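Local coordinates for protein methyltransferase FkbM (Methylobacillus flagellatus KT, PDB 2PY6) that probably acts as a methyltransferase of the FkbM family, though its methyl acceptor is not established, at residues A[185-188]-A[189-193]; A[193-196]-A[197-200]; A[210-213]-A[214-217]; A[378-381]-A[382-386]. All coordinates share one frame; numbering follows the deposited sequence.

How the contacts relate
Contacts 1 and 2 follow one another along helix 184-199, share V193, and have centres 11 Å apart. Contact 1 covers the first part of that helix and contact 2 its C-terminal end. Contact 3 is a turn in the loop that follows helix 203-208. It touches contact 1 where Y185 OH packs on R210 CG at 3.5 Å. Both of these contacts also meet the second subunit. Contact 4 lies on helix 375-386 in the probable methyltransferase domain, its nearest atoms about 8 Å from contact 1. A bound 1,2-ethanediol, probably from the crystallisation liquor, sits at contact 2. No substrate or cofactor marks an active site at these contacts.

Contact 1: A[185-188]-A[189-193]; sequences YSVQ and TLYAV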
loop_
_atom_site.group_PDB
_atom_site.type_symbol
_atom_site.label_atom_id
_atom_site.label_comp_id
_atom_site.label_asym_id
_atom_site.label_seq_id
_atom_site.Cartn_x
_atom_site.Cartn_y
_atom_site.Cartn_z
ATOM N N TYR A 185 35.530 18.867 4.785
ATOM C CA TYR A 185 34.471 17.942 4.381
ATOM C C TYR A 185 34.154 17.993 2.847
ATOM O O TYR A 185 33.806 16.992 2.206
ATOM C CB TYR A 185 33.231 18.173 5.295
ATOM C CG TYR A 185 32.084 17.202 5.087
ATOM C CD1 TYR A 185 32.313 15.858 4.779
ATOM C CD2 TYR A 185 30.780 17.600 5.287
ATOM C CE1 TYR A 185 31.257 14.953 4.618
ATOM C CE2 TYR A 185 29.722 16.700 5.129
ATOM C CZ TYR A 185 29.977 15.372 4.793
ATOM O OH TYR A 185 28.939 14.478 4.662
ATOM N N SER A 186 34.299 19.173 2.265
ATOM C CA SER A 186 34.182 19.348 0.838
ATOM C C SER A 186 35.296 18.601 0.138
ATOM O O SER A 186 35.075 17.966 -0.898
ATOM C CB SER A 186 34.274 20.822 0.480
ATOM O OG SER A 186 33.067 21.461 0.779
ATOM N N VAL A 187 36.508 18.686 0.683
ATOM C CA VAL A 187 37.649 17.968 0.114
ATOM C C VAL A 187 37.373 16.464 0.224
ATOM O O VAL A 187 37.493 15.718 -0.743
ATOM C CB VAL A 187 38.977 18.339 0.803
ATOM C CG1 VAL A 187 40.096 17.455 0.300
ATOM C CG2 VAL A 187 39.309 19.809 0.567
ATOM N N GLN A 188 36.970 16.000 1.388
ATOM C CA GLN A 188 36.670 14.572 1.508
ATOM C C GLN A 188 35.579 14.162 0.490
ATOM O O GLN A 188 35.663 13.110 -0.171
ATOM C CB GLN A 188 36.260 14.218 2.927
ATOM C CG GLN A 188 36.382 12.689 3.230
ATOM C CD GLN A 188 35.663 12.300 4.505
ATOM O OE1 GLN A 188 34.648 12.920 4.891
ATOM N NE2 GLN A 188 36.183 11.277 5.181
ATOM N N THR A 189 34.561 15.000 0.357
ATOM C CA THR A 189 33.483 14.736 -0.588
ATOM C C THR A 189 34.022 14.669 -2.008
ATOM O O THR A 189 33.684 13.728 -2.751
ATOM C CB THR A 189 32.395 15.785 -0.459
ATOM O OG1 THR A 189 31.834 15.717 0.863
ATOM C CG2 THR A 189 31.317 15.585 -1.509
ATOM N N LEU A 190 34.853 15.645 -2.401
ATOM C CA LEU A 190 35.416 15.629 -3.748
ATOM C C LEU A 190 36.107 14.315 -4.033
ATOM O O LEU A 190 35.831 13.660 -5.026
ATOM C CB LEU A 190 36.422 16.766 -3.975
ATOM C CG LEU A 190 37.123 16.768 -5.353
ATOM C CD1 LEU A 190 36.074 16.971 -6.475
ATOM C CD2 LEU A 190 38.233 17.785 -5.471
ATOM N N TYR A 191 37.053 13.947 -3.159
ATOM C CA TYR A 191 37.807 12.720 -3.343
ATOM C C TYR A 191 36.952 11.456 -3.324
ATOM O O TYR A 191 37.200 10.544 -4.106
ATOM C CB TYR A 191 38.969 12.625 -2.375
ATOM C CG TYR A 191 40.113 13.590 -2.686
ATOM C CD1 TYR A 191 40.742 13.594 -3.923
ATOM C CD2 TYR A 191 40.595 14.451 -1.719
ATOM C CE1 TYR A 191 41.785 14.461 -4.199
ATOM C CE2 TYR A 191 41.631 15.317 -1.984
ATOM C CZ TYR A 191 42.234 15.318 -3.213
ATOM O OH TYR A 191 43.288 16.186 -3.468
ATOM N N ALA A 192 35.891 11.447 -2.515
ATOM C CA ALA A 192 34.952 10.313 -2.449
ATOM C C ALA A 192 34.217 10.136 -3.802
ATOM O O ALA A 192 34.103 9.032 -4.336
ATOM C CB ALA A 192 33.969 10.513 -1.280
ATOM N N VAL A 193 33.768 11.239 -4.394
ATOM C CA VAL A 193 33.088 11.159 -5.702
ATOM C C VAL A 193 34.014 10.672 -6.830
ATOM O O VAL A 193 33.627 9.868 -7.659
ATOM C CB VAL A 193 32.492 12.527 -6.069
ATOM C CG1 VAL A 193 31.985 12.562 -7.554
ATOM C CG2 VAL A 193 31.392 12.881 -5.073
#
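Y185 O accepts two hydrogen bonds from T189. The hydroxyl T189 OG1 donates to Y185 O over 2.7 Å. The amide T189 N donates to the same Y185 O over 2.8 Å, from the opposite face of the carbonyl plane. T189 OG1 lies beside its own backbone N (chi1 -62°), which turns it back onto the preceding helical turn. There T189 OG1 also lies over one face of the Y185 ring, 3.9 Å from Y185 CE1. With an alanine here, Y185 O would probably keep just the amide bond, and the ring would lose the hydroxyl over its face.

V187 and Y191 run side by side and point the same way. V187 CG1 touches Y191 CE2 at 3.5 Å, an apolar contact one turn apart. Their backbones are joined as well: Y191 N bonds to V187 O at 3.0 Å, almost straight (176°). L190 N to S186 O and A192 N to Q188 O continue the regular alpha-helical pattern.

Further out, Y185 OH bonds to V208 O, S186 OG to D183 OD1, and Q188 NE2 to P16 O. Q188 NE2 also reaches G220 O of the second subunit, and the Y185 ring stacks on Y185 of that subunit. This part of helix 184-199 lies between its neighbours: L190 packs on helix 171-180, A192 on helix 203-208, and T189 on L394 of strand 392-396.

Contact 2: A[193-196]-A[197-200]; sequences VLNF and HLTC. With EDO (1,2-ethanediol), chain C.
F196 O receives C200 N at 2.7 Å in the last turn of helix 184-199, after which C200 leaves helical geometry with positive phi (69°). One residue earlier, N195 O is gripped twice by T199. T199 N comes in nearly along the carbonyl direction, at 2.9 Å from N195 O. T199 OG1 donates to N195 O at 2.7 Å from above the carbonyl plane.

The rings of F196 and H197 form a T-shaped (edge-to-face) pair. Their centroids are 5.1 Å apart and their planes meet at 63°. F196 CD2 stands over the centre of the imidazole. H197 CG lies beside its own backbone N (chi1 -63°), and this swings the ring back along the helix. H197 CD2 thereby comes alongside V193 CG1 at 3.8 Å. In the plane of the imidazole, H197 ND1 shares a hydrogen bond of 2.5 Å with O2 of 1,2-ethanediol. The diol's O1 donates a weak hydrogen bond to H197 O, and the diol is also held by W163 N and D161 O.

The helix end is packed on several sides. W163 stacks on H197, L198 meets helices 19-32 and 164-169, F196 and C200 touch helix 143-149, and V193 touches Y205 of helix 203-208.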
loop_
_atom_site.group_PDB
_atom_site.type_symbol
_atom_site.label_atom_id
_atom_site.label_comp_id
_atom_site.label_asym_id
_atom_site.label_seq_id
_atom_site.Cartn_x
_atom_site.Cartn_y
_atom_site.Cartn_z
ATOM N N VAL A 193 33.768 11.239 -4.394
ATOM C CA VAL A 193 33.088 11.159 -5.702
ATOM C C VAL A 193 34.014 10.672 -6.830
ATOM O O VAL A 193 33.627 9.868 -7.659
ATOM C CB VAL A 193 32.492 12.527 -6.069
ATOM C CG1 VAL A 193 31.985 12.562 -7.554
ATOM C CG2 VAL A 193 31.392 12.881 -5.073
ATOM N N LEU A 194 35.226 11.205 -6.865
ATOM C CA LEU A 194 36.213 10.817 -7.854
ATOM C C LEU A 194 36.639 9.371 -7.624
ATOM O O LEU A 194 36.851 8.643 -8.581
ATOM C CB LEU A 194 37.409 11.745 -7.802
ATOM C CG LEU A 194 37.150 13.242 -8.001
ATOM C CD1 LEU A 194 38.472 13.989 -7.859
ATOM C CD2 LEU A 194 36.472 13.604 -9.339
ATOM N N ASN A 195 36.759 8.950 -6.375
ATOM C CA ASN A 195 37.074 7.554 -6.088
ATOM C C ASN A 195 35.943 6.633 -6.538
ATOM O O ASN A 195 36.225 5.579 -7.087
ATOM C CB ASN A 195 37.448 7.334 -4.631
ATOM C CG ASN A 195 38.800 7.933 -4.290
ATOM O OD1 ASN A 195 39.559 8.255 -5.176
ATOM N ND2 ASN A 195 39.071 8.130 -3.019
ATOM N N PHE A 196 34.675 7.017 -6.348
ATOM C CA PHE A 196 33.590 6.187 -6.891
ATOM C C PHE A 196 33.735 5.901 -8.416
ATOM O O PHE A 196 33.647 4.754 -8.861
ATOM C CB PHE A 196 32.238 6.817 -6.632
ATOM C CG PHE A 196 31.144 6.232 -7.491
ATOM C CD1 PHE A 196 30.694 4.958 -7.267
ATOM C CD2 PHE A 196 30.608 6.961 -8.553
ATOM C CE1 PHE A 196 29.687 4.432 -8.062
ATOM C CE2 PHE A 196 29.616 6.440 -9.350
ATOM C CZ PHE A 196 29.143 5.185 -9.093
ATOM N N HIS A 197 33.944 6.960 -9.192
ATOM C CA HIS A 197 34.146 6.863 -10.630
ATOM C C HIS A 197 35.412 6.071 -10.992
ATOM O O HIS A 197 35.399 5.302 -11.928
ATOM C CB HIS A 197 34.176 8.257 -11.298
ATOM C CG HIS A 197 32.888 9.025 -11.177
ATOM N ND1 HIS A 197 31.720 8.633 -11.795
ATOM C CD2 HIS A 197 32.589 10.158 -10.494
ATOM C CE1 HIS A 197 30.750 9.473 -11.473
ATOM N NE2 HIS A 197 31.254 10.410 -10.686
ATOM N N LEU A 198 36.507 6.242 -10.253
ATOM C CA LEU A 198 37.723 5.491 -10.567
ATOM C C LEU A 198 37.605 3.986 -10.254
ATOM O O LEU A 198 38.153 3.172 -10.963
ATOM C CB LEU A 198 38.935 6.069 -9.834
ATOM C CG LEU A 198 39.416 7.450 -10.264
ATOM C CD1 LEU A 198 40.421 7.992 -9.286
ATOM C CD2 LEU A 198 39.982 7.413 -11.653
ATOM N N THR A 199 36.885 3.650 -9.189
ATOM C CA THR A 199 36.805 2.284 -8.691
ATOM C C THR A 199 35.521 1.520 -8.913
ATOM O O THR A 199 35.538 0.296 -8.769
ATOM C CB THR A 199 36.963 2.265 -7.170
ATOM O OG1 THR A 199 35.865 2.941 -6.574
ATOM C CG2 THR A 199 38.274 2.938 -6.742
ATOM N N CYS A 200 34.434 2.229 -9.231
ATOM C CA CYS A 200 33.072 1.658 -9.378
ATOM C C CYS A 200 32.510 1.196 -8.026
ATOM O O CYS A 200 31.615 0.390 -8.004
ATOM C CB CYS A 200 33.022 0.462 -10.348
ATOM S SG CYS A 200 33.706 0.719 -11.973
HETATM C C1 EDO C . 32.628 4.495 -13.199
HETATM O O1 EDO C . 32.730 3.634 -12.099
HETATM C C2 EDO C . 31.375 5.361 -13.094
HETATM O O2 EDO C . 31.694 6.726 -13.412
#

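Contact 3: A[210-213]-A[214-217]; sequences RPYS and TLYF
A short 3-10 turn joins P211 to T214 in the loop between helix 203-208 and strand 229-233. P211 O is the acceptor for two groups of T214. T214 OG1 donates to P211 O at 2.6 Å. T214 N reaches P211 O at 3.1 Å from well above the carbonyl plane. The hydroxyl sits between the threonine's backbone N and carbonyl carbon (chi1 67°), and from there it faces back to P211. The next step of the turn is L215 N to Y212 O at 3.0 Å.

R210 crosses T214 at about a right angle. T214 OG1 lies 3.7 Å above the guanidinium plane of R210, displaced toward its rim. R210 NH2 touches the methyl T214 CG2 at 3.6 Å. Y212 meets L215 obliquely, with Y212 CE1 4.0 Å from L215 CD2.

T214 OG1 is also hydrogen-bonded to H397 ND1. A valine in place of T214 is likely to cost H397 this mate and leave P211 O with a single donor from the turn. R210 bonds through NE to E209 O and through NH2 to H206 O, both of the second subunit. Within the chain, Y212 OH bonds to E239 of helix 239-248, and L215 packs on C405 of strand 404-408.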
loop_
_atom_site.group_PDB
_atom_site.type_symbol
_atom_site.label_atom_id
_atom_site.label_comp_id
_atom_site.label_asym_id
_atom_site.label_seq_id
_atom_site.Cartn_x
_atom_site.Cartn_y
_atom_site.Cartn_z
ATOM N N ARG A 210 24.869 13.117 2.276
ATOM C CA ARG A 210 23.919 13.775 3.144
ATOM C C ARG A 210 22.562 13.445 2.569
ATOM O O ARG A 210 22.485 12.964 1.431
ATOM C CB ARG A 210 24.231 15.265 3.191
ATOM C CG ARG A 210 25.682 15.476 3.702
ATOM C CD ARG A 210 25.915 16.628 4.624
ATOM N NE ARG A 210 24.786 16.806 5.527
ATOM C CZ ARG A 210 24.017 17.875 5.580
ATOM N NH1 ARG A 210 24.330 19.002 4.931
ATOM N NH2 ARG A 210 22.964 17.869 6.374
ATOM N N PRO A 211 21.488 13.596 3.363
ATOM C CA PRO A 211 20.173 13.303 2.808
ATOM C C PRO A 211 19.747 14.222 1.654
ATOM O O PRO A 211 20.194 15.393 1.550
ATOM C CB PRO A 211 19.228 13.536 4.001
ATOM C CG PRO A 211 20.080 13.428 5.199
ATOM C CD PRO A 211 21.395 14.008 4.767
ATOM N N TYR A 212 18.916 13.672 0.781
ATOM C CA TYR A 212 18.286 14.411 -0.329
ATOM C C TYR A 212 17.566 15.653 0.190
ATOM O O TYR A 212 17.696 16.747 -0.394
ATOM C CB TYR A 212 17.377 13.455 -1.136
ATOM C CG TYR A 212 16.649 14.118 -2.276
ATOM C CD1 TYR A 212 17.322 14.501 -3.429
ATOM C CD2 TYR A 212 15.287 14.370 -2.191
ATOM C CE1 TYR A 212 16.643 15.134 -4.489
ATOM C CE2 TYR A 212 14.598 15.001 -3.235
ATOM C CZ TYR A 212 15.289 15.372 -4.379
ATOM O OH TYR A 212 14.610 15.973 -5.408
ATOM N N SER A 213 16.895 15.512 1.327
ATOM C CA SER A 213 16.173 16.626 2.003
ATOM C C SER A 213 17.004 17.850 2.397
ATOM O O SER A 213 16.462 18.905 2.716
ATOM C CB SER A 213 15.483 16.116 3.269
ATOM O OG SER A 213 16.423 15.733 4.268
ATOM N N THR A 214 18.322 17.725 2.383
ATOM C CA THR A 214 19.205 18.809 2.743
ATOM C C THR A 214 19.828 19.501 1.539
ATOM O O THR A 214 20.607 20.439 1.701
ATOM C CB THR A 214 20.330 18.262 3.697
ATOM O OG1 THR A 214 21.191 17.356 3.000
ATOM C CG2 THR A 214 19.713 17.562 4.851
ATOM N N LEU A 215 19.476 19.051 0.327
ATOM C CA LEU A 215 20.028 19.641 -0.881
ATOM C C LEU A 215 19.658 21.118 -0.958
ATOM O O LEU A 215 18.516 21.440 -0.761
ATOM C CB LEU A 215 19.477 18.885 -2.107
ATOM C CG LEU A 215 19.928 19.216 -3.533
ATOM C CD1 LEU A 215 21.407 18.987 -3.800
ATOM C CD2 LEU A 215 19.100 18.343 -4.440
ATOM N N TYR A 216 20.658 21.963 -1.204
ATOM C CA TYR A 216 20.599 23.421 -1.414
ATOM C C TYR A 216 20.397 24.276 -0.192
ATOM O O TYR A 216 21.076 25.278 -0.055
ATOM C CB TYR A 216 19.520 23.855 -2.441
ATOM C CG TYR A 216 19.482 23.058 -3.718
ATOM C CD1 TYR A 216 20.620 22.905 -4.517
ATOM C CD2 TYR A 216 18.293 22.514 -4.171
ATOM C CE1 TYR A 216 20.564 22.188 -5.717
ATOM C CE2 TYR A 216 18.243 21.770 -5.354
ATOM C CZ TYR A 216 19.363 21.612 -6.119
ATOM O OH TYR A 216 19.278 20.859 -7.288
ATOM N N PHE A 217 19.426 23.891 0.657
ATOM C CA PHE A 217 18.960 24.705 1.770
ATOM C C PHE A 217 19.506 24.334 3.135
ATOM O O PHE A 217 19.492 25.184 4.024
ATOM C CB PHE A 217 17.429 24.694 1.773
ATOM C CG PHE A 217 16.831 25.243 0.493
ATOM C CD1 PHE A 217 16.900 26.608 0.210
ATOM C CD2 PHE A 217 16.270 24.398 -0.446
ATOM C CE1 PHE A 217 16.405 27.132 -0.992
ATOM C CE2 PHE A 217 15.766 24.901 -1.649
ATOM C CZ PHE A 217 15.830 26.281 -1.915
#

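Contact 4: A[378-381]-A[382-386]; sequences DLTN and YILSI
Y382, whose amide bonds back to D378 O at 3.1 Å, has its own carbonyl oxygen gripped by S385 and I386. S385 OG donates to Y382 O at 2.7 Å. S385 N and I386 N add weak bonds to the same Y382 O. The serine hydroxyl is turned between its backbone N and carbonyl carbon (chi1 77°), so that it points back along the chain to this carbonyl.

The i to i+4 backbone bonds run through both segments. I383 N bonds to L379 O at 3.0 Å, close to straight (172°). L384 N meets T380 O at 3.0 Å, while S385 N to N381 O is the long, bent one.

The side-chain contact is made by T380 and L384. They lie side by side and point the same way, with T380 CG2 4.0 Å from L384 CD1. T380 CG2 lies anti to the backbone N (chi1 -61° for OG1), and this leaves OG1 to bond to L376 O one turn earlier. I383 CG1 rests 3.5 Å from L379 O.

T380 packs on L406 and F408 of strand 404-408, and both T380 and L384 meet I392 of strand 392-396. The Y382 side chain packs instead on L348 and K352 of helix 347-352 and on R355. Helix 375-386 connects strand 364-368 to strand 392-396, the outermost strand, with the antiparallel strand 404-408 lying between them. The sheet order is 3-2-1-4-5-7-6. That topology is characteristic of the Rossmann-like fold of class I methyltransferases.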
loop_
_atom_site.group_PDB
_atom_site.type_symbol
_atom_site.label_atom_id
_atom_site.label_comp_id
_atom_site.label_asym_id
_atom_site.label_seq_id
_atom_site.Cartn_x
_atom_site.Cartn_y
_atom_site.Cartn_z
ATOM N N ASP A 378 34.878 22.479 -14.903
ATOM C CA ASP A 378 34.404 23.499 -15.852
ATOM C C ASP A 378 33.520 24.600 -15.285
ATOM O O ASP A 378 33.703 25.750 -15.599
ATOM C CB ASP A 378 33.682 22.816 -17.000
ATOM C CG ASP A 378 34.638 22.004 -17.892
ATOM O OD1 ASP A 378 35.874 22.025 -17.675
ATOM O OD2 ASP A 378 34.146 21.341 -18.825
ATOM N N LEU A 379 32.555 24.224 -14.467
ATOM C CA LEU A 379 31.656 25.176 -13.867
ATOM C C LEU A 379 32.387 26.046 -12.853
ATOM O O LEU A 379 32.204 27.244 -12.849
ATOM C CB LEU A 379 30.468 24.455 -13.214
ATOM C CG LEU A 379 29.627 23.534 -14.117
ATOM C CD1 LEU A 379 28.583 22.834 -13.309
ATOM C CD2 LEU A 379 28.942 24.282 -15.242
ATOM N N THR A 380 33.221 25.443 -12.007
ATOM C CA THR A 380 33.992 26.179 -11.002
ATOM C C THR A 380 34.937 27.177 -11.681
ATOM O O THR A 380 34.992 28.364 -11.293
ATOM C CB THR A 380 34.815 25.216 -10.104
ATOM O OG1 THR A 380 33.943 24.323 -9.407
ATOM C CG2 THR A 380 35.578 25.969 -9.074
ATOM N N ASN A 381 35.647 26.708 -12.703
ATOM C CA ASN A 381 36.585 27.552 -13.418
ATOM C C ASN A 381 35.877 28.742 -14.040
ATOM O O ASN A 381 36.405 29.845 -14.039
ATOM C CB ASN A 381 37.320 26.760 -14.514
ATOM C CG ASN A 381 38.400 25.813 -13.957
ATOM O OD1 ASN A 381 38.838 25.949 -12.818
ATOM N ND2 ASN A 381 38.846 24.863 -14.794
ATOM N N TYR A 382 34.675 28.509 -14.584
ATOM C CA TYR A 382 33.923 29.593 -15.196
ATOM C C TYR A 382 33.500 30.636 -14.155
ATOM O O TYR A 382 33.694 31.838 -14.359
ATOM C CB TYR A 382 32.709 29.118 -16.028
ATOM C CG TYR A 382 32.009 30.349 -16.557
ATOM C CD1 TYR A 382 32.596 31.115 -17.571
ATOM C CD2 TYR A 382 30.849 30.829 -15.959
ATOM C CE1 TYR A 382 32.031 32.319 -18.011
ATOM C CE2 TYR A 382 30.238 32.014 -16.412
ATOM C CZ TYR A 382 30.847 32.768 -17.415
ATOM O OH TYR A 382 30.247 33.943 -17.846
ATOM N N ILE A 383 32.874 30.181 -13.079
ATOM C CA ILE A 383 32.384 31.082 -12.047
ATOM C C ILE A 383 33.486 31.934 -11.452
ATOM O O ILE A 383 33.284 33.118 -11.244
ATOM C CB ILE A 383 31.619 30.288 -10.921
ATOM C CG1 ILE A 383 30.288 29.838 -11.469
ATOM C CG2 ILE A 383 31.409 31.152 -9.690
ATOM C CD1 ILE A 383 29.628 28.671 -10.718
ATOM N N LEU A 384 34.642 31.335 -11.167
ATOM C CA LEU A 384 35.760 32.077 -10.570
ATOM C C LEU A 384 36.395 33.087 -11.512
ATOM O O LEU A 384 36.973 34.062 -11.076
ATOM C CB LEU A 384 36.831 31.132 -10.029
ATOM C CG LEU A 384 36.440 30.257 -8.847
ATOM C CD1 LEU A 384 37.594 29.342 -8.447
ATOM C CD2 LEU A 384 35.979 31.096 -7.682
ATOM N N SER A 385 36.261 32.871 -12.811
ATOM C CA SER A 385 36.805 33.786 -13.796
ATOM C C SER A 385 35.962 35.072 -13.837
ATOM O O SER A 385 36.435 36.114 -14.261
ATOM C CB SER A 385 36.834 33.112 -15.190
ATOM O OG SER A 385 35.548 33.075 -15.806
ATOM N N ILE A 386 34.708 35.006 -13.407
ATOM C CA ILE A 386 33.852 36.180 -13.420
ATOM C C ILE A 386 33.611 36.781 -12.030
ATOM O O ILE A 386 33.183 37.923 -11.916
ATOM C CB ILE A 386 32.495 35.909 -14.120
ATOM C CG1 ILE A 386 31.699 34.813 -13.411
ATOM C CG2 ILE A 386 32.722 35.616 -15.608
ATOM C CD1 ILE A 386 30.247 34.740 -13.829
#